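Local coordinates for protein terminase, large subunit (Enterobacteria phage P22, PDB 4DKW) that drives viral DNA into empty capsids as an ATP-powered motor and cuts the genome with its C-terminal nuclease domain, the part present here, at residues F20-A31 / H42-D50. Residues are numbered along the deposited sequence; the frame is centred on the assembly and turned at random.
Sequences FECPDHFYVIDA and HIQLWWDKD
The six-membered ring of W46 packs against C22 and F20, on one side of a beta hairpin of the RNase H-like nuclease fold. C22 CB lies over one face of the W46 six-membered ring, 3.5 Å from the ring centroid. The sulfur sits over the same ring in a sulfur-aromatic contact. The W46 edge points at the face of F20 in an offset edge-to-face pair, planes at 71°. F144 also meets both of these rings. W46 CG is anti to its carbonyl carbon (chi1 -61°), which carries the indole back toward 20-22. V28 runs alongside, CG2 near W46 CD1.

Strands 27-31 and 42-48 are antiparallel. Y27, I29 and A31 exchange paired backbone hydrogen bonds with W47, L45 and I43. At the hairpin's open end the F26 ring is sandwiched between D48 CB and P23 CD. K49 stretches across the Y27 ring on the sheet's other side. K49 CE is over the centre of the Y27 ring, and K49 NZ is 3.7 Å from that centroid, a cation-pi contact. A water joins H25 O, K49 N and D50 OD2.

A buried polar row starts at W46. W46 NE1 donates to Q44 OE1 in the indole plane, 2.8 Å and nearly straight. Q44 NE2 then gives hydrogens to D30 OD1, on its syn lone pair, and to W77 O. H42 ND1 is hydrogen-bonded to Q32 OE1. The row leads toward the end of strand 27-33 that carries the magnesium-binding D33. H42 NE2 donates a bent, very short hydrogen bond to D30 OD2, 2.5 Å, on the anti side and 24° out of the carboxylate plane.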
# COMPACT_ATOMS: atom_id res chain seq x y z
N PHE A 20 -0.60 13.91 11.53
CA PHE A 20 -0.27 15.31 11.36
C PHE A 20 -0.71 15.67 9.95
O PHE A 20 -1.04 14.79 9.15
CB PHE A 20 1.24 15.55 11.54
CG PHE A 20 2.12 14.69 10.65
CD1 PHE A 20 2.54 15.14 9.40
CD2 PHE A 20 2.54 13.43 11.08
CE1 PHE A 20 3.34 14.37 8.59
CE2 PHE A 20 3.35 12.64 10.27
CZ PHE A 20 3.75 13.11 9.02
N GLU A 21 -0.72 16.97 9.65
CA GLU A 21 -1.03 17.41 8.29
C GLU A 21 0.19 17.33 7.38
O GLU A 21 1.31 17.67 7.79
CB GLU A 21 -1.59 18.83 8.30
CG GLU A 21 -3.02 18.92 8.76
CD GLU A 21 -3.57 20.32 8.59
OE1 GLU A 21 -2.95 21.11 7.84
OE2 GLU A 21 -4.61 20.63 9.21
N CYS A 22 -0.02 16.90 6.15
CA CYS A 22 1.07 16.75 5.19
C CYS A 22 1.74 18.08 4.84
O CYS A 22 1.10 18.98 4.29
CB CYS A 22 0.57 16.08 3.91
SG CYS A 22 1.90 15.60 2.82
N PRO A 23 3.05 18.21 5.15
CA PRO A 23 3.79 19.40 4.72
C PRO A 23 3.83 19.50 3.19
O PRO A 23 3.78 18.48 2.50
CB PRO A 23 5.19 19.15 5.29
CG PRO A 23 4.99 18.20 6.42
CD PRO A 23 3.87 17.31 5.97
N ASP A 24 3.91 20.72 2.69
CA ASP A 24 3.93 21.00 1.26
C ASP A 24 5.00 20.24 0.48
O ASP A 24 4.80 19.90 -0.69
CB ASP A 24 4.17 22.50 1.04
CG ASP A 24 2.88 23.28 0.92
OD1 ASP A 24 1.80 22.67 1.08
OD2 ASP A 24 2.95 24.51 0.67
N HIS A 25 6.13 19.98 1.11
CA HIS A 25 7.28 19.40 0.43
C HIS A 25 7.33 17.88 0.53
O HIS A 25 8.25 17.27 0.00
CB HIS A 25 8.57 19.99 1.02
CG HIS A 25 8.64 19.90 2.51
ND1 HIS A 25 9.80 19.79 3.23
CD2 HIS A 25 7.68 19.90 3.42
CE1 HIS A 25 9.53 19.72 4.51
NE2 HIS A 25 8.25 19.78 4.67
N PHE A 26 6.36 17.27 1.20
CA PHE A 26 6.31 15.80 1.24
C PHE A 26 5.72 15.33 -0.06
O PHE A 26 4.97 16.05 -0.69
CB PHE A 26 5.43 15.27 2.38
CG PHE A 26 6.10 15.26 3.74
CD1 PHE A 26 7.22 16.04 3.99
CD2 PHE A 26 5.60 14.47 4.76
CE1 PHE A 26 7.81 16.04 5.23
CE2 PHE A 26 6.19 14.46 6.00
CZ PHE A 26 7.30 15.24 6.23
N TYR A 27 6.08 14.11 -0.46
CA TYR A 27 5.49 13.49 -1.64
C TYR A 27 4.37 12.53 -1.26
O TYR A 27 4.38 11.95 -0.17
CB TYR A 27 6.56 12.79 -2.46
CG TYR A 27 7.47 13.76 -3.16
CD1 TYR A 27 7.43 13.91 -4.53
CD2 TYR A 27 8.35 14.56 -2.43
CE1 TYR A 27 8.25 14.80 -5.18
CE2 TYR A 27 9.18 15.46 -3.07
CZ TYR A 27 9.13 15.58 -4.44
OH TYR A 27 9.95 16.47 -5.09
N VAL A 28 3.40 12.37 -2.15
CA VAL A 28 2.18 11.61 -1.86
C VAL A 28 1.89 10.60 -2.97
O VAL A 28 1.95 10.94 -4.15
CB VAL A 28 0.95 12.55 -1.70
CG1 VAL A 28 -0.29 11.74 -1.35
CG2 VAL A 28 1.20 13.63 -0.65
N ILE A 29 1.59 9.37 -2.58
CA ILE A 29 1.19 8.34 -3.54
C ILE A 29 0.16 7.42 -2.90
O ILE A 29 0.19 7.16 -1.70
CB ILE A 29 2.41 7.53 -4.10
CG1 ILE A 29 1.99 6.68 -5.30
CG2 ILE A 29 3.07 6.67 -3.02
CD1 ILE A 29 3.11 5.93 -5.93
N ASP A 30 -0.79 6.96 -3.72
CA ASP A 30 -1.81 6.03 -3.28
C ASP A 30 -1.51 4.66 -3.86
O ASP A 30 -0.73 4.54 -4.82
CB ASP A 30 -3.20 6.48 -3.75
CG ASP A 30 -3.87 7.42 -2.77
OD1 ASP A 30 -3.16 8.15 -2.06
OD2 ASP A 30 -5.12 7.42 -2.72
N ALA A 31 -2.13 3.64 -3.29
CA ALA A 31 -2.01 2.31 -3.86
C ALA A 31 -3.27 1.50 -3.63
O ALA A 31 -4.03 1.75 -2.69
CB ALA A 31 -0.79 1.60 -3.32
N HIS A 42 -7.26 0.41 -0.23
CA HIS A 42 -6.69 1.60 -0.84
C HIS A 42 -5.93 2.37 0.25
O HIS A 42 -6.49 2.66 1.30
CB HIS A 42 -7.78 2.49 -1.44
CG HIS A 42 -7.25 3.56 -2.34
ND1 HIS A 42 -7.05 3.36 -3.69
CD2 HIS A 42 -6.85 4.83 -2.08
CE1 HIS A 42 -6.56 4.47 -4.22
NE2 HIS A 42 -6.44 5.37 -3.28
N ILE A 43 -4.65 2.67 -0.00
CA ILE A 43 -3.81 3.32 1.00
C ILE A 43 -3.21 4.60 0.47
O ILE A 43 -3.20 4.84 -0.73
CB ILE A 43 -2.66 2.40 1.50
CG1 ILE A 43 -1.68 2.06 0.36
CG2 ILE A 43 -3.24 1.11 2.12
CD1 ILE A 43 -0.46 3.03 0.18
N GLN A 44 -2.72 5.43 1.38
CA GLN A 44 -1.97 6.61 1.00
C GLN A 44 -0.69 6.67 1.81
O GLN A 44 -0.69 6.55 3.04
CB GLN A 44 -2.78 7.91 1.18
CG GLN A 44 -2.01 9.16 0.75
CD GLN A 44 -2.90 10.39 0.69
OE1 GLN A 44 -2.85 11.25 1.58
NE2 GLN A 44 -3.72 10.48 -0.35
N LEU A 45 0.42 6.86 1.10
CA LEU A 45 1.72 6.88 1.70
C LEU A 45 2.30 8.27 1.49
O LEU A 45 2.18 8.84 0.41
CB LEU A 45 2.56 5.83 0.99
CG LEU A 45 3.90 5.33 1.50
CD1 LEU A 45 3.77 4.71 2.90
CD2 LEU A 45 4.42 4.32 0.49
N TRP A 46 2.90 8.84 2.54
CA TRP A 46 3.61 10.11 2.39
C TRP A 46 5.09 9.83 2.48
O TRP A 46 5.52 8.97 3.26
CB TRP A 46 3.22 11.09 3.49
CG TRP A 46 1.77 11.45 3.50
CD1 TRP A 46 0.84 11.15 2.55
CD2 TRP A 46 1.09 12.19 4.52
NE1 TRP A 46 -0.38 11.65 2.91
CE2 TRP A 46 -0.26 12.30 4.12
CE3 TRP A 46 1.49 12.77 5.73
CZ2 TRP A 46 -1.21 12.95 4.90
CZ3 TRP A 46 0.54 13.43 6.50
CH2 TRP A 46 -0.80 13.51 6.08
N TRP A 47 5.87 10.53 1.66
CA TRP A 47 7.32 10.37 1.61
C TRP A 47 8.02 11.72 1.82
O TRP A 47 7.90 12.63 1.00
CB TRP A 47 7.74 9.76 0.27
CG TRP A 47 9.19 9.38 0.19
CD1 TRP A 47 10.06 9.24 1.23
CD2 TRP A 47 9.92 9.05 -1.00
NE1 TRP A 47 11.30 8.87 0.77
CE2 TRP A 47 11.24 8.74 -0.59
CE3 TRP A 47 9.60 8.99 -2.35
CZ2 TRP A 47 12.24 8.37 -1.51
CZ3 TRP A 47 10.59 8.63 -3.26
CH2 TRP A 47 11.89 8.33 -2.83
N ASP A 48 8.72 11.84 2.94
CA ASP A 48 9.62 12.93 3.19
C ASP A 48 10.92 12.51 2.52
O ASP A 48 11.64 11.68 3.05
CB ASP A 48 9.82 13.07 4.72
CG ASP A 48 10.73 14.24 5.10
OD1 ASP A 48 11.45 14.76 4.22
OD2 ASP A 48 10.73 14.63 6.28
N LYS A 49 11.23 13.07 1.35
CA LYS A 49 12.46 12.70 0.64
C LYS A 49 13.73 13.26 1.27
O LYS A 49 14.80 12.70 1.07
CB LYS A 49 12.42 13.13 -0.82
CG LYS A 49 11.37 12.41 -1.65
CD LYS A 49 11.65 12.61 -3.13
CE LYS A 49 10.50 12.09 -3.95
NZ LYS A 49 10.67 12.36 -5.39
N ASP A 50 13.60 14.36 2.01
CA ASP A 50 14.74 14.98 2.69
C ASP A 50 15.26 14.10 3.84
O ASP A 50 16.46 13.80 3.89
CB ASP A 50 14.37 16.38 3.21
CG ASP A 50 13.95 17.32 2.09
OD1 ASP A 50 14.76 17.54 1.16
OD2 ASP A 50 12.81 17.82 2.13
O HOH W 1 10.68 15.86 0.67